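PDB 3T7V: 3-methylornithine synthase from Methanosarcina barkeri, which isomerises L-lysine to (3R)-3-methyl-D-ornithine by radical chemistry, using a [4Fe-4S] cluster and S-adenosylmethionine, on the pathway to pyrrolysine. Local coordinates for residues D232-M237 with S263-M268; D206-G211 with R224-N229; T102-G107 with K136-L141. One frame throughout, in Å; residues are numbered along the deposited sequence.

Contact 1 (D232-M237 with S263-M268); sequences DMVRVM and SVLRLM. With MD0 (5-amino-D-isoleucine), chain D.
Leu265 reaches from its helix to the strand and sets its two methyls against two valines. CD2 meets Val234 CG2 at 4.0 Å. CD1 meets Val236 CG1 at 3.9 Å and also rests on the backbone carbon of Arg235. The fork rests on this one face, over the Arg235 backbone, with a methyl toward each valine. Leu265 has CG beside its backbone N, and chi2 of 171° stretches CD1 out toward Val236 and turns CD2 aside to Val234. Arg235 lies between the valines in sequence and points the other way. Its chain is bent at chi3 (59°), and the guanidinium grips the carboxylate of the bound 5-amino-D-isoleucine with two bonds. Arg235 NH1 donates to ligand OXT at 3.1 Å, and Arg235 NH2 to ligand O at 3.0 Å. OXT lies at the edge of the guanidinium, in its plane. Arg235 NE is held by a salt bridge to Glu205, and NH1 makes a weak bond to Met237 SD. Met237 CE packs on ligand CG2 at 3.7 Å. The strand thus has an apolar outer face under a helix and a ligand-binding inner face, as is characteristic of the TIM-barrel-type core of radical SAM enzymes.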
loop_
_atom_site.group_PDB
_atom_site.type_symbol
_atom_site.label_atom_id
_atom_site.label_comp_id
_atom_site.label_asym_id
_atom_site.label_seq_id
_atom_site.Cartn_x
_atom_site.Cartn_y
_atom_site.Cartn_z
ATOM N N ASP A 232 -3.517 -8.314 -7.365
ATOM C CA ASP A 232 -3.573 -7.259 -8.399
ATOM C C ASP A 232 -2.587 -6.116 -8.176
ATOM O O ASP A 232 -2.170 -5.446 -9.114
ATOM C CB ASP A 232 -5.004 -6.738 -8.491
ATOM C CG ASP A 232 -5.968 -7.871 -8.740
ATOM O OD1 ASP A 232 -6.066 -8.244 -9.927
ATOM O OD2 ASP A 232 -6.537 -8.507 -7.773
ATOM N N MET A 233 -2.172 -5.939 -6.919
ATOM C CA MET A 233 -1.283 -4.881 -6.492
ATOM C C MET A 233 -0.432 -5.496 -5.387
ATOM O O MET A 233 -0.918 -6.279 -4.557
ATOM C CB MET A 233 -2.099 -3.668 -5.965
ATOM C CG MET A 233 -1.234 -2.502 -5.555
ATOM S SD MET A 233 -2.337 -1.102 -5.288
ATOM C CE MET A 233 -1.182 0.091 -4.750
ATOM N N VAL A 234 0.868 -5.178 -5.449
ATOM C CA VAL A 234 1.818 -5.707 -4.432
ATOM C C VAL A 234 2.656 -4.539 -3.979
ATOM O O VAL A 234 3.103 -3.685 -4.772
ATOM C CB VAL A 234 2.769 -6.809 -4.998
ATOM C CG1 VAL A 234 1.923 -8.087 -5.266
ATOM C CG2 VAL A 234 3.418 -6.347 -6.283
ATOM N N ARG A 235 2.887 -4.506 -2.681
ATOM C CA ARG A 235 3.687 -3.419 -2.111
ATOM C C ARG A 235 4.729 -3.866 -1.131
ATOM O O ARG A 235 4.647 -4.962 -0.526
ATOM C CB ARG A 235 2.807 -2.339 -1.525
ATOM C CG ARG A 235 2.311 -2.618 -0.213
ATOM C CD ARG A 235 1.915 -1.330 0.597
ATOM N NE ARG A 235 0.871 -0.563 -0.119
ATOM C CZ ARG A 235 0.629 0.727 0.095
ATOM N NH1 ARG A 235 1.378 1.419 0.981
ATOM N NH2 ARG A 235 -0.311 1.330 -0.612
ATOM N N VAL A 236 5.696 -2.982 -0.952
ATOM C CA VAL A 236 6.634 -3.115 0.184
ATOM C C VAL A 236 6.698 -1.762 0.869
ATOM O O VAL A 236 6.718 -0.714 0.194
ATOM C CB VAL A 236 8.001 -3.662 -0.295
ATOM C CG1 VAL A 236 8.476 -2.778 -1.472
ATOM C CG2 VAL A 236 8.998 -3.641 0.851
ATOM N N MET A 237 6.676 -1.765 2.191
ATOM C CA MET A 237 6.912 -0.551 2.973
ATOM C C MET A 237 8.096 -0.687 3.880
ATOM O O MET A 237 8.256 -1.765 4.513
ATOM C CB MET A 237 5.665 -0.251 3.798
ATOM C CG MET A 237 4.453 -0.123 2.884
ATOM S SD MET A 237 3.041 0.417 3.794
ATOM C CE MET A 237 3.320 2.078 4.546
ATOM N N SER A 263 12.014 -2.782 -7.032
ATOM C CA SER A 263 12.506 -3.229 -8.353
ATOM C C SER A 263 12.337 -4.729 -8.521
ATOM O O SER A 263 11.922 -5.177 -9.576
ATOM C CB SER A 263 13.963 -2.887 -8.518
ATOM O OG SER A 263 14.154 -1.486 -8.443
ATOM N N VAL A 264 12.603 -5.508 -7.470
ATOM C CA VAL A 264 12.416 -6.950 -7.581
ATOM C C VAL A 264 10.931 -7.271 -7.797
ATOM O O VAL A 264 10.574 -8.141 -8.613
ATOM C CB VAL A 264 12.956 -7.635 -6.291
ATOM C CG1 VAL A 264 12.538 -9.086 -6.287
ATOM C CG2 VAL A 264 14.499 -7.550 -6.315
ATOM N N LEU A 265 10.019 -6.546 -7.108
ATOM C CA LEU A 265 8.578 -6.793 -7.335
ATOM C C LEU A 265 8.206 -6.498 -8.776
ATOM O O LEU A 265 7.331 -7.166 -9.340
ATOM C CB LEU A 265 7.717 -5.834 -6.432
ATOM C CG LEU A 265 7.670 -6.340 -4.961
ATOM C CD1 LEU A 265 6.999 -5.221 -4.091
ATOM C CD2 LEU A 265 6.914 -7.634 -4.788
ATOM N N ARG A 266 8.784 -5.434 -9.323
ATOM C CA ARG A 266 8.450 -5.114 -10.752
ATOM C C ARG A 266 8.952 -6.222 -11.686
ATOM O O ARG A 266 8.279 -6.537 -12.696
ATOM C CB ARG A 266 9.043 -3.779 -11.137
ATOM C CG ARG A 266 8.879 -3.347 -12.609
ATOM C CD ARG A 266 7.419 -3.366 -13.041
ATOM N NE ARG A 266 6.684 -2.307 -12.365
ATOM C CZ ARG A 266 5.349 -2.280 -12.247
ATOM N NH1 ARG A 266 4.583 -3.224 -12.736
ATOM N NH2 ARG A 266 4.780 -1.319 -11.504
ATOM N N LEU A 267 10.079 -6.814 -11.304
ATOM C CA LEU A 267 10.616 -7.836 -12.183
ATOM C C LEU A 267 9.837 -9.149 -12.013
ATOM O O LEU A 267 9.830 -9.973 -12.895
ATOM C CB LEU A 267 12.127 -8.014 -11.906
ATOM C CG LEU A 267 13.005 -6.781 -12.237
ATOM C CD1 LEU A 267 14.471 -6.971 -11.829
ATOM C CD2 LEU A 267 12.963 -6.483 -13.719
ATOM N N MET A 268 9.267 -9.392 -10.828
ATOM C CA MET A 268 8.440 -10.553 -10.531
ATOM C C MET A 268 6.974 -10.426 -10.966
ATOM O O MET A 268 6.351 -11.434 -11.271
ATOM C CB MET A 268 8.402 -10.858 -9.016
ATOM C CG MET A 268 9.745 -11.349 -8.513
ATOM S SD MET A 268 9.516 -11.761 -6.731
ATOM C CE MET A 268 8.338 -13.167 -6.794
HETATM C C MD0 D . -0.192 4.146 2.022
HETATM N N MD0 D . -0.561 5.394 4.072
HETATM O O MD0 D . -0.634 3.865 0.890
HETATM C CA MD0 D . -1.154 4.457 3.124
HETATM C CB MD0 D . -1.581 3.150 3.858
HETATM C CD MD0 D . -3.280 1.229 3.521
HETATM N NE MD0 D . -4.016 0.494 2.500
HETATM C CG MD0 D . -2.387 2.272 2.856
HETATM C CG2 MD0 D . -0.398 2.330 4.435
HETATM O OXT MD0 D . 1.016 4.184 2.286
#

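Contact 2 (D206-G211 with R224-N229); sequences DGILTG and RGMSTN
Met226 lies against Asp206, Gly207 and Ile208, and its side chain makes every close contact from the helix. Met226 CG sits 3.4 Å from Asp206 OD2. Met226 SD is 3.6 Å from Gly207 N and 3.9 Å from Ile208 CG2. CE turns toward the end of Ile208, because the chain is bent at chi3 (-58°). This is the tight part of the contact, and it is buried. Leu265 of the next helix also touches Met226, and Ile208 also packs on Val236.

Asp206 is polar but well satisfied. Its CG stands anti to the backbone N (chi1 -160°), and this sets the carboxylate across the methionine chain, with OD2 over Met226 CG. OD1 accepts the Gly207 N-H at 2.8 Å, on its anti side and out of the carboxylate plane. OD1 also takes a bond from Gln170 N, and OD2 is bonded to Tyr173 OH and to a water. That water donates to Asp206 OD2 at 2.6 Å and to Met226 O at 2.8 Å, so it bridges strand and helix where no direct hydrogen bond does.

The other side of the helix is looser. Arg224, Gly225 and Ser227 are partly exposed, and Thr228 is exposed. None of these four touches the strand. Arg224 turns to Asp25 with a salt bridge.

Strand 206-210 and helix 224-228 run nearly antiparallel here (172°), as part of a beta-alpha-beta unit. The chemistry implies a joint packed by the methionine chain against Ile208, with a buried carboxylate built into it. Four donors meet that carboxylate, which probably offsets the cost of burying its negative charge.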
loop_
_atom_site.group_PDB
_atom_site.type_symbol
_atom_site.label_atom_id
_atom_site.label_comp_id
_atom_site.label_asym_id
_atom_site.label_seq_id
_atom_site.Cartn_x
_atom_site.Cartn_y
_atom_site.Cartn_z
ATOM N N ASP A 206 -1.745 -6.997 -1.703
ATOM C CA ASP A 206 -0.955 -7.589 -0.607
ATOM C C ASP A 206 0.272 -6.766 -0.436
ATOM O O ASP A 206 0.634 -5.935 -1.297
ATOM C CB ASP A 206 -0.600 -9.044 -0.970
ATOM C CG ASP A 206 -0.216 -9.937 0.234
ATOM O OD1 ASP A 206 -0.200 -9.453 1.414
ATOM O OD2 ASP A 206 -0.024 -11.172 -0.054
ATOM N N GLY A 207 0.927 -6.956 0.714
ATOM C CA GLY A 207 2.071 -6.113 1.026
ATOM C C GLY A 207 2.950 -6.765 2.055
ATOM O O GLY A 207 2.479 -7.502 2.915
ATOM N N ILE A 208 4.214 -6.415 1.965
ATOM C CA ILE A 208 5.212 -6.816 2.980
ATOM C C ILE A 208 5.933 -5.658 3.597
ATOM O O ILE A 208 5.956 -4.535 3.035
ATOM C CB ILE A 208 6.096 -7.877 2.375
ATOM C CG1 ILE A 208 6.905 -7.244 1.287
ATOM C CG2 ILE A 208 5.231 -9.152 2.081
ATOM C CD1 ILE A 208 7.878 -8.274 0.573
ATOM N N LEU A 209 6.404 -5.844 4.826
ATOM C CA LEU A 209 7.197 -4.871 5.510
ATOM C C LEU A 209 8.641 -5.246 5.413
ATOM O O LEU A 209 8.992 -6.425 5.521
ATOM C CB LEU A 209 6.793 -4.867 6.948
ATOM C CG LEU A 209 5.725 -4.062 7.447
ATOM C CD1 LEU A 209 5.678 -4.172 9.006
ATOM C CD2 LEU A 209 5.982 -2.588 7.177
ATOM N N THR A 210 9.512 -4.255 5.190
ATOM C CA THR A 210 10.953 -4.495 5.233
ATOM C C THR A 210 11.544 -3.638 6.291
ATOM O O THR A 210 10.940 -2.679 6.700
ATOM C CB THR A 210 11.638 -4.313 3.845
ATOM O OG1 THR A 210 12.972 -4.841 3.958
ATOM C CG2 THR A 210 11.733 -2.894 3.401
ATOM N N GLY A 211 12.740 -3.996 6.757
ATOM C CA GLY A 211 13.365 -3.238 7.838
ATOM C C GLY A 211 12.870 -3.627 9.193
ATOM O O GLY A 211 12.993 -2.850 10.139
ATOM N N ARG A 224 7.672 -14.976 -2.551
ATOM C CA ARG A 224 7.069 -16.143 -3.123
ATOM C C ARG A 224 5.646 -16.305 -2.549
ATOM O O ARG A 224 4.719 -16.687 -3.278
ATOM C CB ARG A 224 7.916 -17.396 -2.838
ATOM C CG ARG A 224 9.272 -17.384 -3.521
ATOM C CD ARG A 224 9.042 -17.437 -5.004
ATOM N NE ARG A 224 10.358 -17.605 -5.646
ATOM C CZ ARG A 224 10.615 -17.197 -6.889
ATOM N NH1 ARG A 224 9.663 -16.629 -7.604
ATOM N NH2 ARG A 224 11.844 -17.341 -7.396
ATOM N N GLY A 225 5.429 -15.987 -1.257
ATOM C CA GLY A 225 4.092 -16.117 -0.586
ATOM C C GLY A 225 3.120 -15.185 -1.251
ATOM O O GLY A 225 1.950 -15.594 -1.516
ATOM N N MET A 226 3.566 -13.977 -1.527
ATOM C CA MET A 226 2.683 -12.965 -2.227
ATOM C C MET A 226 2.293 -13.426 -3.602
ATOM O O MET A 226 1.167 -13.147 -3.997
ATOM C CB MET A 226 3.287 -11.500 -2.349
ATOM C CG MET A 226 3.200 -10.697 -1.055
ATOM S SD MET A 226 3.282 -8.864 -1.290
ATOM C CE MET A 226 4.824 -9.214 -2.050
ATOM N N SER A 227 3.156 -14.108 -4.318
ATOM C CA SER A 227 2.889 -14.477 -5.686
ATOM C C SER A 227 1.864 -15.607 -5.740
ATOM O O SER A 227 1.110 -15.680 -6.700
ATOM C CB SER A 227 4.176 -14.877 -6.402
ATOM O OG SER A 227 4.643 -16.089 -5.888
ATOM N N THR A 228 1.819 -16.492 -4.737
ATOM C CA THR A 228 0.977 -17.673 -4.768
ATOM C C THR A 228 -0.491 -17.346 -4.989
ATOM O O THR A 228 -1.146 -18.045 -5.731
ATOM C CB THR A 228 1.084 -18.385 -3.448
ATOM O OG1 THR A 228 2.384 -18.949 -3.416
ATOM C CG2 THR A 228 0.034 -19.494 -3.367
ATOM N N ASN A 229 -0.959 -16.238 -4.419
ATOM C CA ASN A 229 -2.360 -15.814 -4.458
ATOM C C ASN A 229 -2.776 -14.837 -5.623
ATOM O O ASN A 229 -3.927 -14.380 -5.705
ATOM C CB ASN A 229 -2.679 -15.215 -3.081
ATOM C CG ASN A 229 -2.049 -16.031 -1.927
ATOM O OD1 ASN A 229 -1.071 -15.602 -1.281
ATOM N ND2 ASN A 229 -2.599 -17.236 -1.693
HETATM O O HOH W 1 -0.845 -12.239 -2.303
#

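Contact 3 (T102-G107 with K136-L141); sequences TLKGAG and KEELGL
Lys104 is extended beyond CG, with chi2, chi3 and chi4 all near 180°, while Glu138 folds at chi2 (-62°). The straight lysine spans the gap between the segments, and the bent glutamate lifts its carboxylate to meet it. Lys104 NZ donates to Glu138 OE2 at 2.8 Å in a salt bridge, approaching nearly in line with the C-O bond. Lys104 CE also passes 3.2 Å from the backbone O of Glu138. Nearer the lysine backbone the contact is apolar. Leu139 CD2 touches both Lys104 CG, at 3.7 Å, and Leu103 CB, at 4.1 Å. Leu103 is buried, whereas Lys104 is exposed, so the salt bridge lies on the outer side of the contact.

A type II turn runs from Leu103 to Ala106, closed by Ala106 N to Leu103 O at 3.0 Å, with Gly105 at positive phi. Gly140, also at positive phi, is the first residue to leave the helix 126-139. Lys136 NZ reaches past it to Leu141 O at 2.9 Å, from above the carbonyl plane. This is the meeting of the C-terminal ends of two outer helices, 93-103 and 126-139, in the TIM-barrel-type fold.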
loop_
_atom_site.group_PDB
_atom_site.type_symbol
_atom_site.label_atom_id
_atom_site.label_comp_id
_atom_site.label_asym_id
_atom_site.label_seq_id
_atom_site.Cartn_x
_atom_site.Cartn_y
_atom_site.Cartn_z
ATOM N N THR A 102 -13.853 17.798 -1.524
ATOM C CA THR A 102 -12.591 18.358 -1.900
ATOM C C THR A 102 -11.864 17.460 -2.899
ATOM O O THR A 102 -10.879 17.876 -3.481
ATOM C CB THR A 102 -11.640 18.619 -0.665
ATOM O OG1 THR A 102 -11.243 17.389 -0.049
ATOM C CG2 THR A 102 -12.317 19.420 0.383
ATOM N N LEU A 103 -12.348 16.210 -3.086
ATOM C CA LEU A 103 -11.685 15.225 -3.935
ATOM C C LEU A 103 -12.282 15.220 -5.343
ATOM O O LEU A 103 -11.641 14.742 -6.328
ATOM C CB LEU A 103 -11.853 13.798 -3.340
ATOM C CG LEU A 103 -11.133 13.727 -2.007
ATOM C CD1 LEU A 103 -11.309 12.346 -1.483
ATOM C CD2 LEU A 103 -9.674 14.130 -2.096
ATOM N N LYS A 104 -13.526 15.732 -5.457
ATOM C CA LYS A 104 -14.254 15.585 -6.756
ATOM C C LYS A 104 -13.527 16.388 -7.812
ATOM O O LYS A 104 -13.322 17.593 -7.657
ATOM C CB LYS A 104 -15.679 16.120 -6.571
ATOM C CG LYS A 104 -16.480 15.191 -5.670
ATOM C CD LYS A 104 -17.900 15.785 -5.454
ATOM C CE LYS A 104 -18.567 15.009 -4.332
ATOM N NZ LYS A 104 -19.960 15.464 -4.158
ATOM N N GLY A 105 -13.237 15.671 -8.900
ATOM C CA GLY A 105 -12.525 16.286 -10.039
ATOM C C GLY A 105 -11.082 16.679 -9.785
ATOM O O GLY A 105 -10.513 17.381 -10.593
ATOM N N ALA A 106 -10.457 16.155 -8.723
ATOM C CA ALA A 106 -9.096 16.494 -8.412
ATOM C C ALA A 106 -8.112 15.717 -9.236
ATOM O O ALA A 106 -6.964 16.171 -9.342
ATOM C CB ALA A 106 -8.777 16.315 -6.909
ATOM N N GLY A 107 -8.503 14.591 -9.829
ATOM C CA GLY A 107 -7.577 13.868 -10.683
ATOM C C GLY A 107 -7.188 12.533 -10.113
ATOM O O GLY A 107 -6.313 11.821 -10.699
ATOM N N LYS A 136 -19.172 6.091 -2.354
ATOM C CA LYS A 136 -19.330 5.713 -3.767
ATOM C C LYS A 136 -20.360 6.673 -4.396
ATOM O O LYS A 136 -20.182 7.114 -5.536
ATOM C CB LYS A 136 -19.793 4.276 -3.876
ATOM C CG LYS A 136 -19.682 3.729 -5.294
ATOM C CD LYS A 136 -18.224 3.434 -5.605
ATOM C CE LYS A 136 -18.166 2.778 -6.943
ATOM N NZ LYS A 136 -16.720 2.311 -7.164
ATOM N N GLU A 137 -21.448 6.976 -3.655
ATOM C CA GLU A 137 -22.469 7.901 -4.205
ATOM C C GLU A 137 -21.906 9.311 -4.429
ATOM O O GLU A 137 -22.293 9.986 -5.400
ATOM C CB GLU A 137 -23.651 7.978 -3.241
ATOM C CG GLU A 137 -24.572 6.770 -3.264
ATOM C CD GLU A 137 -25.665 6.908 -2.194
ATOM O OE1 GLU A 137 -25.638 7.883 -1.330
ATOM O OE2 GLU A 137 -26.523 6.011 -2.194
ATOM N N GLU A 138 -21.023 9.758 -3.534
ATOM C CA GLU A 138 -20.412 11.092 -3.621
ATOM C C GLU A 138 -19.408 11.156 -4.720
ATOM O O GLU A 138 -19.387 12.125 -5.521
ATOM C CB GLU A 138 -19.697 11.482 -2.314
ATOM C CG GLU A 138 -20.667 11.792 -1.176
ATOM C CD GLU A 138 -21.595 12.975 -1.432
ATOM O OE1 GLU A 138 -22.751 12.895 -0.997
ATOM O OE2 GLU A 138 -21.208 13.983 -2.124
ATOM N N LEU A 139 -18.541 10.134 -4.815
ATOM C CA LEU A 139 -17.389 10.259 -5.727
ATOM C C LEU A 139 -17.463 9.499 -7.033
ATOM O O LEU A 139 -16.842 9.872 -8.021
ATOM C CB LEU A 139 -16.103 9.747 -4.984
ATOM C CG LEU A 139 -15.722 10.536 -3.744
ATOM C CD1 LEU A 139 -14.462 9.886 -3.100
ATOM C CD2 LEU A 139 -15.474 11.972 -4.139
ATOM N N GLY A 140 -18.162 8.387 -7.030
ATOM C CA GLY A 140 -18.214 7.555 -8.235
ATOM C C GLY A 140 -16.915 6.841 -8.641
ATOM O O GLY A 140 -16.903 6.130 -9.607
ATOM N N LEU A 141 -15.854 7.029 -7.893
ATOM C CA LEU A 141 -14.511 6.555 -8.248
ATOM C C LEU A 141 -14.358 5.170 -7.736
ATOM O O LEU A 141 -15.067 4.689 -6.811
ATOM C CB LEU A 141 -13.425 7.393 -7.454
ATOM C CG LEU A 141 -13.197 8.822 -8.011
ATOM C CD1 LEU A 141 -12.300 9.566 -7.046
ATOM C CD2 LEU A 141 -12.542 8.713 -9.408
#

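Contacts 1 and 2 belong to the buried core; contact 3 lies at the partly exposed surface, with its centre about 28 and 30 Å from theirs. Contacts 1 and 2 touch. Their strands, 203-210 and 233-238, are neighbours in one parallel sheet, and each carries a helix on its outer side. Both rest on one apolar helix residue, but the polar groups differ. In contact 1 the polar group binds the ligand carboxylate in the active-site pocket; in contact 2 it is a carboxylate bridged to the helix by water. Contact 3 joins two helix ends and the turns after them, with no strand, and there a direct salt bridge accompanies the apolar contacts.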